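PDB 3TOV: glycosyl transferase family 9 from Veillonella parvula, which probably transfers a sugar, such as a heptose, from an activated nucleotide-sugar donor to a glycan acceptor, as in heptosyltransferases with the GT-B fold. Local coordinates for residues Val12-Met17 / Val93-Pro98; Ile41-Asp46 / Pro57-Leu62; Ile113-Ser118 / Lys128-Asp133. All coordinates share one frame; numbering follows the deposited sequence.

Contact 1: Val12-Met17 / Val93-Pro98; sequences VVTFLM and VINLHP
Three backbone hydrogen bonds join the strands, which run the same way at 16°. Ile94 N gives to Val12 O at 3.0 Å, almost perfectly straight. Thr14 N then gives to Ile94 O, and Leu96 N to Thr14 O at 3.2 Å. All three donors lie nearly along the axis of the carbonyl they meet. A weak fourth bond, Leu16 N to His97 ND1 at 3.5 Å, comes in at the edge of the imidazole just past the strand ends.

These are the two central strands of the parallel sheet in the N-terminal Rossmann-like domain of a GT-B enzyme. Because they run parallel, the loops after both emerge at the C-terminal edge of the sheet. In the GT-B fold such edges face the cleft between the domains.

Apolar contacts lie on both faces. Val12 CB meets Val93 CG2 on one face. On the other, Val13 CG1 touches Leu96 CD1 at 4.1 Å. Phe15 CD1 rests on Leu96 CB at 3.5 Å.

In the loops, selenomethionine Met17 lies over one face of the His97 ring. Its CG sits 3.3 Å from the centroid of the His97 ring, a CH-pi contact. SE lies over the same face. An alanine at His97 would probably loosen this loop pairing, since both the ring under Met17 and the acceptor for Leu16 N would go.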
loop_
_atom_site.group_PDB
_atom_site.type_symbol
_atom_site.label_atom_id
_atom_site.label_comp_id
_atom_site.label_asym_id
_atom_site.label_seq_id
_atom_site.Cartn_x
_atom_site.Cartn_y
_atom_site.Cartn_z
ATOM N N VAL A 12 16.779 1.679 14.642
ATOM C CA VAL A 12 16.690 1.436 13.210
ATOM C C VAL A 12 15.599 0.413 12.851
ATOM O O VAL A 12 15.448 -0.623 13.502
ATOM C CB VAL A 12 18.042 1.006 12.618
ATOM C CG1 VAL A 12 17.868 0.506 11.196
ATOM C CG2 VAL A 12 18.992 2.161 12.644
ATOM N N VAL A 13 14.829 0.720 11.815
ATOM C CA VAL A 13 13.836 -0.212 11.316
ATOM C C VAL A 13 14.254 -0.656 9.923
ATOM O O VAL A 13 14.558 0.162 9.065
ATOM C CB VAL A 13 12.434 0.422 11.284
ATOM C CG1 VAL A 13 11.361 -0.610 10.888
ATOM C CG2 VAL A 13 12.126 1.022 12.636
ATOM N N THR A 14 14.284 -1.960 9.713
ATOM C CA THR A 14 14.702 -2.502 8.446
ATOM C C THR A 14 13.529 -3.201 7.787
ATOM O O THR A 14 13.036 -4.210 8.293
ATOM C CB THR A 14 15.815 -3.506 8.649
ATOM O OG1 THR A 14 15.310 -4.620 9.396
ATOM C CG2 THR A 14 16.914 -2.865 9.430
ATOM N N PHE A 15 13.083 -2.642 6.663
ATOM C CA PHE A 15 12.065 -3.247 5.819
ATOM C C PHE A 15 12.395 -2.958 4.337
ATOM O O PHE A 15 12.317 -1.814 3.874
ATOM C CB PHE A 15 10.695 -2.708 6.209
ATOM C CG PHE A 15 9.556 -3.568 5.761
ATOM C CD1 PHE A 15 9.391 -4.837 6.271
ATOM C CD2 PHE A 15 8.639 -3.099 4.833
ATOM C CE1 PHE A 15 8.331 -5.635 5.853
ATOM C CE2 PHE A 15 7.577 -3.889 4.413
ATOM C CZ PHE A 15 7.423 -5.159 4.924
ATOM N N LEU A 16 12.794 -3.986 3.597
ATOM C CA LEU A 16 13.108 -3.804 2.191
ATOM C C LEU A 16 12.114 -4.507 1.270
ATOM O O LEU A 16 12.513 -5.119 0.281
ATOM C CB LEU A 16 14.523 -4.309 1.899
ATOM C CG LEU A 16 15.606 -3.607 2.702
ATOM C CD1 LEU A 16 16.995 -3.974 2.200
ATOM C CD2 LEU A 16 15.387 -2.112 2.621
HETATM N N MSE A 17 10.828 -4.419 1.583
HETATM C CA MSE A 17 9.823 -5.086 0.770
HETATM C C MSE A 17 9.197 -4.175 -0.283
HETATM O O MSE A 17 9.774 -3.165 -0.689
HETATM C CB MSE A 17 8.747 -5.728 1.637
HETATM C CG MSE A 17 9.275 -6.860 2.524
HETATM SE SE MSE A 17 7.906 -7.905 3.496
HETATM C CE MSE A 17 7.256 -8.967 1.982
ATOM N N VAL A 93 17.808 -2.329 17.171
ATOM C CA VAL A 93 17.401 -2.611 15.799
ATOM C C VAL A 93 16.196 -3.566 15.740
ATOM O O VAL A 93 16.186 -4.619 16.375
ATOM C CB VAL A 93 18.560 -3.165 14.959
ATOM C CG1 VAL A 93 18.031 -4.086 13.859
ATOM C CG2 VAL A 93 19.370 -2.019 14.375
ATOM N N ILE A 94 15.185 -3.175 14.973
ATOM C CA ILE A 94 13.976 -3.964 14.794
ATOM C C ILE A 94 13.879 -4.437 13.347
ATOM O O ILE A 94 13.761 -3.618 12.445
ATOM C CB ILE A 94 12.741 -3.105 15.091
ATOM C CG1 ILE A 94 12.893 -2.427 16.449
ATOM C CG2 ILE A 94 11.475 -3.937 15.017
ATOM C CD1 ILE A 94 11.631 -1.818 16.982
ATOM N N ASN A 95 13.931 -5.744 13.112
ATOM C CA ASN A 95 13.808 -6.255 11.746
ATOM C C ASN A 95 12.390 -6.754 11.464
ATOM O O ASN A 95 11.891 -7.632 12.170
ATOM C CB ASN A 95 14.836 -7.360 11.461
ATOM C CG ASN A 95 14.738 -7.892 10.036
ATOM O OD1 ASN A 95 14.232 -7.216 9.143
ATOM N ND2 ASN A 95 15.224 -9.109 9.820
ATOM N N LEU A 96 11.752 -6.179 10.441
ATOM C CA LEU A 96 10.372 -6.514 10.068
ATOM C C LEU A 96 10.338 -7.395 8.854
ATOM O O LEU A 96 9.294 -7.893 8.477
ATOM C CB LEU A 96 9.553 -5.260 9.782
ATOM C CG LEU A 96 9.235 -4.440 11.037
ATOM C CD1 LEU A 96 8.259 -3.287 10.781
ATOM C CD2 LEU A 96 8.705 -5.367 12.121
ATOM N N HIS A 97 11.496 -7.577 8.242
ATOM C CA HIS A 97 11.605 -8.332 7.009
ATOM C C HIS A 97 12.532 -9.529 7.223
ATOM O O HIS A 97 13.768 -9.401 7.233
ATOM C CB HIS A 97 12.103 -7.423 5.893
ATOM C CG HIS A 97 12.025 -8.042 4.538
ATOM N ND1 HIS A 97 12.535 -7.432 3.410
ATOM C CD2 HIS A 97 11.499 -9.219 4.125
ATOM C CE1 HIS A 97 12.324 -8.206 2.363
ATOM N NE2 HIS A 97 11.697 -9.297 2.770
ATOM N N PRO A 98 11.916 -10.694 7.443
ATOM C CA PRO A 98 12.570 -11.952 7.827
ATOM C C PRO A 98 13.209 -12.778 6.715
ATOM O O PRO A 98 13.429 -13.968 6.943
ATOM C CB PRO A 98 11.440 -12.749 8.481
ATOM C CG PRO A 98 10.187 -12.137 7.958
ATOM C CD PRO A 98 10.476 -10.701 7.741
#

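Contact 2: Ile41-Asp46 / Pro57-Leu62; sequences ITYVID and PNIDEL
Ile41 N gives a nearly straight hydrogen bond of 2.5 Å to Asp60 OD2. The carboxylate receives it on the anti lone pair of OD2. The pair forms the outer side of the parallel Rossmann-like sheet in the N-terminal domain, where strand 61-65 is the outermost strand beside 40-46. Asp60 OD2 also forms a salt bridge with Arg33 of helix 26-35, so a backbone N-H and a guanidinium share one acceptor. The positive charge of Arg33 would probably keep Asp60 ionised. In return Asp60 N gives to Ile41 O at 3.0 Å, in the plane of the carbonyl. Main chain and side chain of Asp60 thus clasp both polar atoms of Ile41.

Regular pairing starts at Thr42 with Glu61. Glu61 N makes a weak bond to Ile41 O, which therefore takes two N-H groups. Tyr43 N gives to Glu61 O at 2.8 Å, nearly along the C=O axis. Thr42 CB and Glu61 CB lie together on one face of the sheet, the face that meets Lys87 of helix 70-87.

Tyr43, Ile59 and Leu62 gather on the other face, which helix 26-35 covers through Leu29. The Tyr43 ring is carried off from strand 61-62, with CG anti to the backbone N (chi1 -159°). Its hydroxyl is hydrogen-bonded to Thr25 OG1. What Tyr43 offers the second segment is CB and the near side of its ring. Leu62 runs alongside, its CD1 4.0 Å from Tyr43 CB. Ile59 crosses obliquely with an extended chain (chi2 -179°), and this brings Ile59 CD1 to 3.5 Å from Tyr43 CD1 and 3.3 Å from Tyr43 CB.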
loop_
_atom_site.group_PDB
_atom_site.type_symbol
_atom_site.label_atom_id
_atom_site.label_comp_id
_atom_site.label_asym_id
_atom_site.label_seq_id
_atom_site.Cartn_x
_atom_site.Cartn_y
_atom_site.Cartn_z
ATOM N N ILE A 41 14.597 7.889 15.438
ATOM C CA ILE A 41 14.169 6.744 14.658
ATOM C C ILE A 41 14.631 6.878 13.231
ATOM O O ILE A 41 14.506 7.944 12.638
ATOM C CB ILE A 41 12.642 6.603 14.671
ATOM C CG1 ILE A 41 12.152 6.316 16.095
ATOM C CG2 ILE A 41 12.229 5.508 13.725
ATOM C CD1 ILE A 41 10.649 6.453 16.303
ATOM N N THR A 42 15.166 5.796 12.676
ATOM C CA THR A 42 15.577 5.808 11.281
ATOM C C THR A 42 15.063 4.577 10.520
ATOM O O THR A 42 15.119 3.454 11.028
ATOM C CB THR A 42 17.112 6.011 11.128
ATOM O OG1 THR A 42 17.653 5.001 10.275
ATOM C CG2 THR A 42 17.812 5.966 12.488
ATOM N N TYR A 43 14.545 4.823 9.311
ATOM C CA TYR A 43 13.936 3.804 8.447
ATOM C C TYR A 43 14.828 3.440 7.272
ATOM O O TYR A 43 15.546 4.278 6.746
ATOM C CB TYR A 43 12.641 4.343 7.868
ATOM C CG TYR A 43 11.650 3.292 7.385
ATOM C CD1 TYR A 43 10.533 2.985 8.142
ATOM C CD2 TYR A 43 11.812 2.639 6.164
ATOM C CE1 TYR A 43 9.613 2.056 7.725
ATOM C CE2 TYR A 43 10.894 1.698 5.733
ATOM C CZ TYR A 43 9.788 1.414 6.528
ATOM O OH TYR A 43 8.836 0.489 6.155
ATOM N N VAL A 44 14.743 2.192 6.835
ATOM C CA VAL A 44 15.547 1.718 5.722
ATOM C C VAL A 44 14.707 0.953 4.684
ATOM O O VAL A 44 14.399 -0.225 4.886
ATOM C CB VAL A 44 16.669 0.823 6.242
ATOM C CG1 VAL A 44 17.624 0.451 5.122
ATOM C CG2 VAL A 44 17.412 1.532 7.371
ATOM N N ILE A 45 14.338 1.636 3.590
ATOM C CA ILE A 45 13.642 1.017 2.449
ATOM C C ILE A 45 14.578 0.752 1.287
ATOM O O ILE A 45 15.785 0.996 1.362
ATOM C CB ILE A 45 12.558 1.930 1.790
ATOM C CG1 ILE A 45 12.582 3.341 2.365
ATOM C CG2 ILE A 45 11.193 1.267 1.744
ATOM C CD1 ILE A 45 13.755 4.154 1.812
ATOM N N ASP A 46 13.970 0.294 0.193
ATOM C CA ASP A 46 14.648 0.083 -1.074
ATOM C C ASP A 46 14.501 1.327 -1.948
ATOM O O ASP A 46 13.414 1.888 -2.059
ATOM C CB ASP A 46 14.078 -1.161 -1.762
ATOM C CG ASP A 46 13.878 -0.970 -3.252
ATOM O OD1 ASP A 46 14.763 -1.373 -4.045
ATOM O OD2 ASP A 46 12.824 -0.421 -3.629
ATOM N N PRO A 57 5.984 12.082 9.279
ATOM C CA PRO A 57 6.061 12.774 10.571
ATOM C C PRO A 57 6.748 11.948 11.648
ATOM O O PRO A 57 7.341 12.506 12.571
ATOM C CB PRO A 57 4.589 12.996 10.935
ATOM C CG PRO A 57 3.812 12.734 9.658
ATOM C CD PRO A 57 4.609 11.701 8.939
ATOM N N ASN A 58 6.679 10.631 11.509
ATOM C CA ASN A 58 7.166 9.728 12.536
ATOM C C ASN A 58 8.668 9.412 12.470
ATOM O O ASN A 58 9.267 8.958 13.455
ATOM C CB ASN A 58 6.327 8.450 12.534
ATOM C CG ASN A 58 4.864 8.724 12.828
ATOM O OD1 ASN A 58 4.473 8.882 13.984
ATOM N ND2 ASN A 58 4.048 8.788 11.780
ATOM N N ILE A 59 9.283 9.676 11.321
ATOM C CA ILE A 59 10.694 9.345 11.133
ATOM C C ILE A 59 11.644 10.551 11.196
ATOM O O ILE A 59 11.246 11.691 10.938
ATOM C CB ILE A 59 10.886 8.568 9.839
ATOM C CG1 ILE A 59 10.106 7.269 9.935
ATOM C CG2 ILE A 59 12.350 8.257 9.610
ATOM C CD1 ILE A 59 10.241 6.419 8.724
ATOM N N ASP A 60 12.892 10.286 11.568
ATOM C CA ASP A 60 13.909 11.326 11.687
ATOM C C ASP A 60 14.860 11.219 10.521
ATOM O O ASP A 60 15.465 12.207 10.106
ATOM C CB ASP A 60 14.737 11.141 12.963
ATOM C CG ASP A 60 13.913 11.235 14.217
ATOM O OD1 ASP A 60 13.234 12.265 14.409
ATOM O OD2 ASP A 60 13.950 10.269 15.009
ATOM N N GLU A 61 15.007 10.002 10.011
ATOM C CA GLU A 61 16.067 9.701 9.071
ATOM C C GLU A 61 15.681 8.481 8.263
ATOM O O GLU A 61 15.374 7.428 8.818
ATOM C CB GLU A 61 17.376 9.440 9.818
ATOM C CG GLU A 61 18.624 9.890 9.074
ATOM C CD GLU A 61 19.191 11.205 9.609
ATOM O OE1 GLU A 61 19.124 12.227 8.890
ATOM O OE2 GLU A 61 19.713 11.219 10.748
ATOM N N LEU A 62 15.714 8.644 6.943
ATOM C CA LEU A 62 15.365 7.604 5.985
ATOM C C LEU A 62 16.558 7.322 5.073
ATOM O O LEU A 62 17.101 8.236 4.440
ATOM C CB LEU A 62 14.170 8.073 5.153
ATOM C CG LEU A 62 13.766 7.308 3.897
ATOM C CD1 LEU A 62 13.468 5.901 4.270
ATOM C CD2 LEU A 62 12.559 7.955 3.279
#

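Contact 3: Ile113-Ser118 / Lys128-Asp133; sequences ITTGMS and KYTRLD. With SO4 (sulfate ion), chain C.
Met117, a selenomethionine, carries most of the side-chain contact. Its chain is fully extended, with CG anti to the backbone N, and lies alongside Tyr129, pointing the same way. Met117 CG touches Tyr129 CE1 at 3.3 Å, and its methyl CE reaches the Tyr129 hydroxyl. SE meets Leu132 CD1 at 3.7 Å, crossing that side chain obliquely. Met117 thus lies between Tyr129 and Leu132.

Thr115 adds a polar link. With OG1 anti to the backbone N, its hydroxyl gives a hydrogen bond to Lys128 O, on a lone pair in the carbonyl plane. The bonds between the main chains are both weak. Lys128 N to Thr114 O is long, at 3.5 Å, and Thr130 N to Gly116 O is bent, at 127°.

This is a weakly bonded edge of the parallel Rossmann-like sheet: 128-129 is its outermost strand, beside 113-116. Gly116 has phi 84° and psi -155°, where a side chain would collide with the preceding carbonyl oxygen.

Further out, helix 139-149 covers Thr130 and Leu132 through Val146. Its Gln149 also holds Arg131 O. Ser118 OG turns back to Asn95 of the neighbouring strand. The Arg131 side chain leaves the backbone away from 113-118 and is extended from CG to NE. Its NH2 donates to sulfate O3 at 2.8 Å. The sulfate probably comes from the crystallisation liquor.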
loop_
_atom_site.group_PDB
_atom_site.type_symbol
_atom_site.label_atom_id
_atom_site.label_comp_id
_atom_site.label_asym_id
_atom_site.label_seq_id
_atom_site.Cartn_x
_atom_site.Cartn_y
_atom_site.Cartn_z
ATOM N N ILE A 113 21.138 -4.425 20.902
ATOM C CA ILE A 113 19.992 -5.300 20.912
ATOM C C ILE A 113 19.233 -5.285 19.592
ATOM O O ILE A 113 18.790 -4.239 19.123
ATOM C CB ILE A 113 19.077 -4.987 22.108
ATOM C CG1 ILE A 113 17.615 -5.141 21.734
ATOM C CG2 ILE A 113 19.300 -3.572 22.606
ATOM C CD1 ILE A 113 16.762 -4.405 22.684
ATOM N N THR A 114 19.128 -6.468 18.994
ATOM C CA THR A 114 18.336 -6.679 17.790
ATOM C C THR A 114 17.066 -7.435 18.140
ATOM O O THR A 114 17.081 -8.395 18.926
ATOM C CB THR A 114 19.094 -7.497 16.719
ATOM O OG1 THR A 114 20.361 -6.887 16.437
ATOM C CG2 THR A 114 18.282 -7.573 15.447
ATOM N N THR A 115 15.964 -6.990 17.553
ATOM C CA THR A 115 14.689 -7.654 17.741
ATOM C C THR A 115 13.847 -7.616 16.447
ATOM O O THR A 115 14.367 -7.382 15.352
ATOM C CB THR A 115 13.951 -7.141 19.026
ATOM O OG1 THR A 115 12.869 -8.017 19.353
ATOM C CG2 THR A 115 13.440 -5.725 18.868
ATOM N N GLY A 116 12.555 -7.887 16.564
ATOM C CA GLY A 116 11.739 -8.113 15.390
ATOM C C GLY A 116 11.872 -9.563 14.971
ATOM O O GLY A 116 12.182 -10.437 15.769
HETATM N N MSE A 117 11.639 -9.832 13.701
HETATM C CA MSE A 117 11.673 -11.198 13.233
HETATM C C MSE A 117 12.705 -11.287 12.135
HETATM O O MSE A 117 12.740 -10.438 11.247
HETATM C CB MSE A 117 10.307 -11.608 12.691
HETATM C CG MSE A 117 10.212 -13.087 12.461
HETATM SE SE MSE A 117 8.749 -13.634 11.332
HETATM C CE MSE A 117 9.222 -15.517 11.213
ATOM N N SER A 118 13.549 -12.307 12.198
ATOM C CA SER A 118 14.577 -12.499 11.189
ATOM C C SER A 118 14.656 -13.956 10.755
ATOM O O SER A 118 14.111 -14.846 11.421
ATOM C CB SER A 118 15.940 -12.014 11.697
ATOM O OG SER A 118 15.966 -10.596 11.792
ATOM N N LYS A 128 15.705 -10.487 21.343
ATOM C CA LYS A 128 14.352 -10.995 21.470
ATOM C C LYS A 128 13.765 -11.219 20.081
ATOM O O LYS A 128 13.569 -10.278 19.312
ATOM C CB LYS A 128 13.488 -10.017 22.263
ATOM C CG LYS A 128 12.070 -10.520 22.507
ATOM C CD LYS A 128 11.314 -9.671 23.523
ATOM C CE LYS A 128 10.137 -10.442 24.111
ATOM N NZ LYS A 128 10.600 -11.550 25.007
ATOM N N TYR A 129 13.502 -12.477 19.761
ATOM C CA TYR A 129 12.911 -12.825 18.480
ATOM C C TYR A 129 11.397 -12.770 18.559
ATOM O O TYR A 129 10.767 -13.721 18.997
ATOM C CB TYR A 129 13.363 -14.222 18.063
ATOM C CG TYR A 129 12.558 -14.848 16.947
ATOM C CD1 TYR A 129 12.611 -14.343 15.655
ATOM C CD2 TYR A 129 11.766 -15.962 17.181
ATOM C CE1 TYR A 129 11.888 -14.921 14.625
ATOM C CE2 TYR A 129 11.040 -16.551 16.162
ATOM C CZ TYR A 129 11.101 -16.026 14.883
ATOM O OH TYR A 129 10.376 -16.607 13.859
ATOM N N THR A 130 10.815 -11.654 18.145
ATOM C CA THR A 130 9.364 -11.543 18.084
ATOM C C THR A 130 8.818 -12.044 16.751
ATOM O O THR A 130 8.960 -11.374 15.740
ATOM C CB THR A 130 8.914 -10.094 18.257
ATOM O OG1 THR A 130 9.306 -9.330 17.105
ATOM C CG2 THR A 130 9.537 -9.501 19.505
ATOM N N ARG A 131 8.171 -13.206 16.757
ATOM C CA ARG A 131 7.562 -13.766 15.545
ATOM C C ARG A 131 6.298 -13.021 15.097
ATOM O O ARG A 131 5.506 -12.574 15.933
ATOM C CB ARG A 131 7.229 -15.241 15.745
ATOM C CG ARG A 131 6.469 -15.835 14.597
ATOM C CD ARG A 131 6.103 -17.274 14.861
ATOM N NE ARG A 131 5.471 -17.872 13.688
ATOM C CZ ARG A 131 5.100 -19.147 13.597
ATOM N NH1 ARG A 131 5.290 -19.979 14.618
ATOM N NH2 ARG A 131 4.544 -19.589 12.475
ATOM N N LEU A 132 6.116 -12.911 13.776
ATOM C CA LEU A 132 4.984 -12.206 13.171
ATOM C C LEU A 132 3.742 -13.078 13.032
ATOM O O LEU A 132 3.835 -14.211 12.555
ATOM C CB LEU A 132 5.361 -11.753 11.780
ATOM C CG LEU A 132 6.466 -10.721 11.612
ATOM C CD1 LEU A 132 6.891 -10.712 10.144
ATOM C CD2 LEU A 132 5.997 -9.346 12.078
ATOM N N ASP A 133 2.582 -12.544 13.412
ATOM C CA ASP A 133 1.321 -13.278 13.309
ATOM C C ASP A 133 0.716 -13.335 11.886
ATOM O O ASP A 133 -0.039 -12.436 11.477
ATOM C CB ASP A 133 0.300 -12.663 14.260
ATOM C CG ASP A 133 -0.998 -13.457 14.325
ATOM O OD1 ASP A 133 -1.000 -14.648 13.930
ATOM O OD2 ASP A 133 -2.009 -12.881 14.787
HETATM S S SO4 C . 3.060 -23.191 12.452
HETATM O O1 SO4 C . 3.030 -22.856 13.878
HETATM O O2 SO4 C . 1.700 -23.254 11.920
HETATM O O3 SO4 C . 3.796 -22.159 11.727
HETATM O O4 SO4 C . 3.726 -24.478 12.249
#

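Strand 10-14 is the first strand and supplies the first half of contact 1. Strands 40-46 and 61-65 follow and pair as contact 2, closing a short loop with no helix or strand between its segments. The chain then passes through helix 70-87 to strand 92-95, which returns beside strand 10-14. Contact 1 thus closes a long loop with contact 2 nested inside it. After helix 100-109, strands 113-116 and 128-129 close a second such short loop as contact 3, in series with the others. All three lie in one parallel sheet. Val13 N and Thr42 O join contacts 1 and 2, and Val93 O and Thr115 N join 1 and 3. Contacts 2 and 3 do not touch.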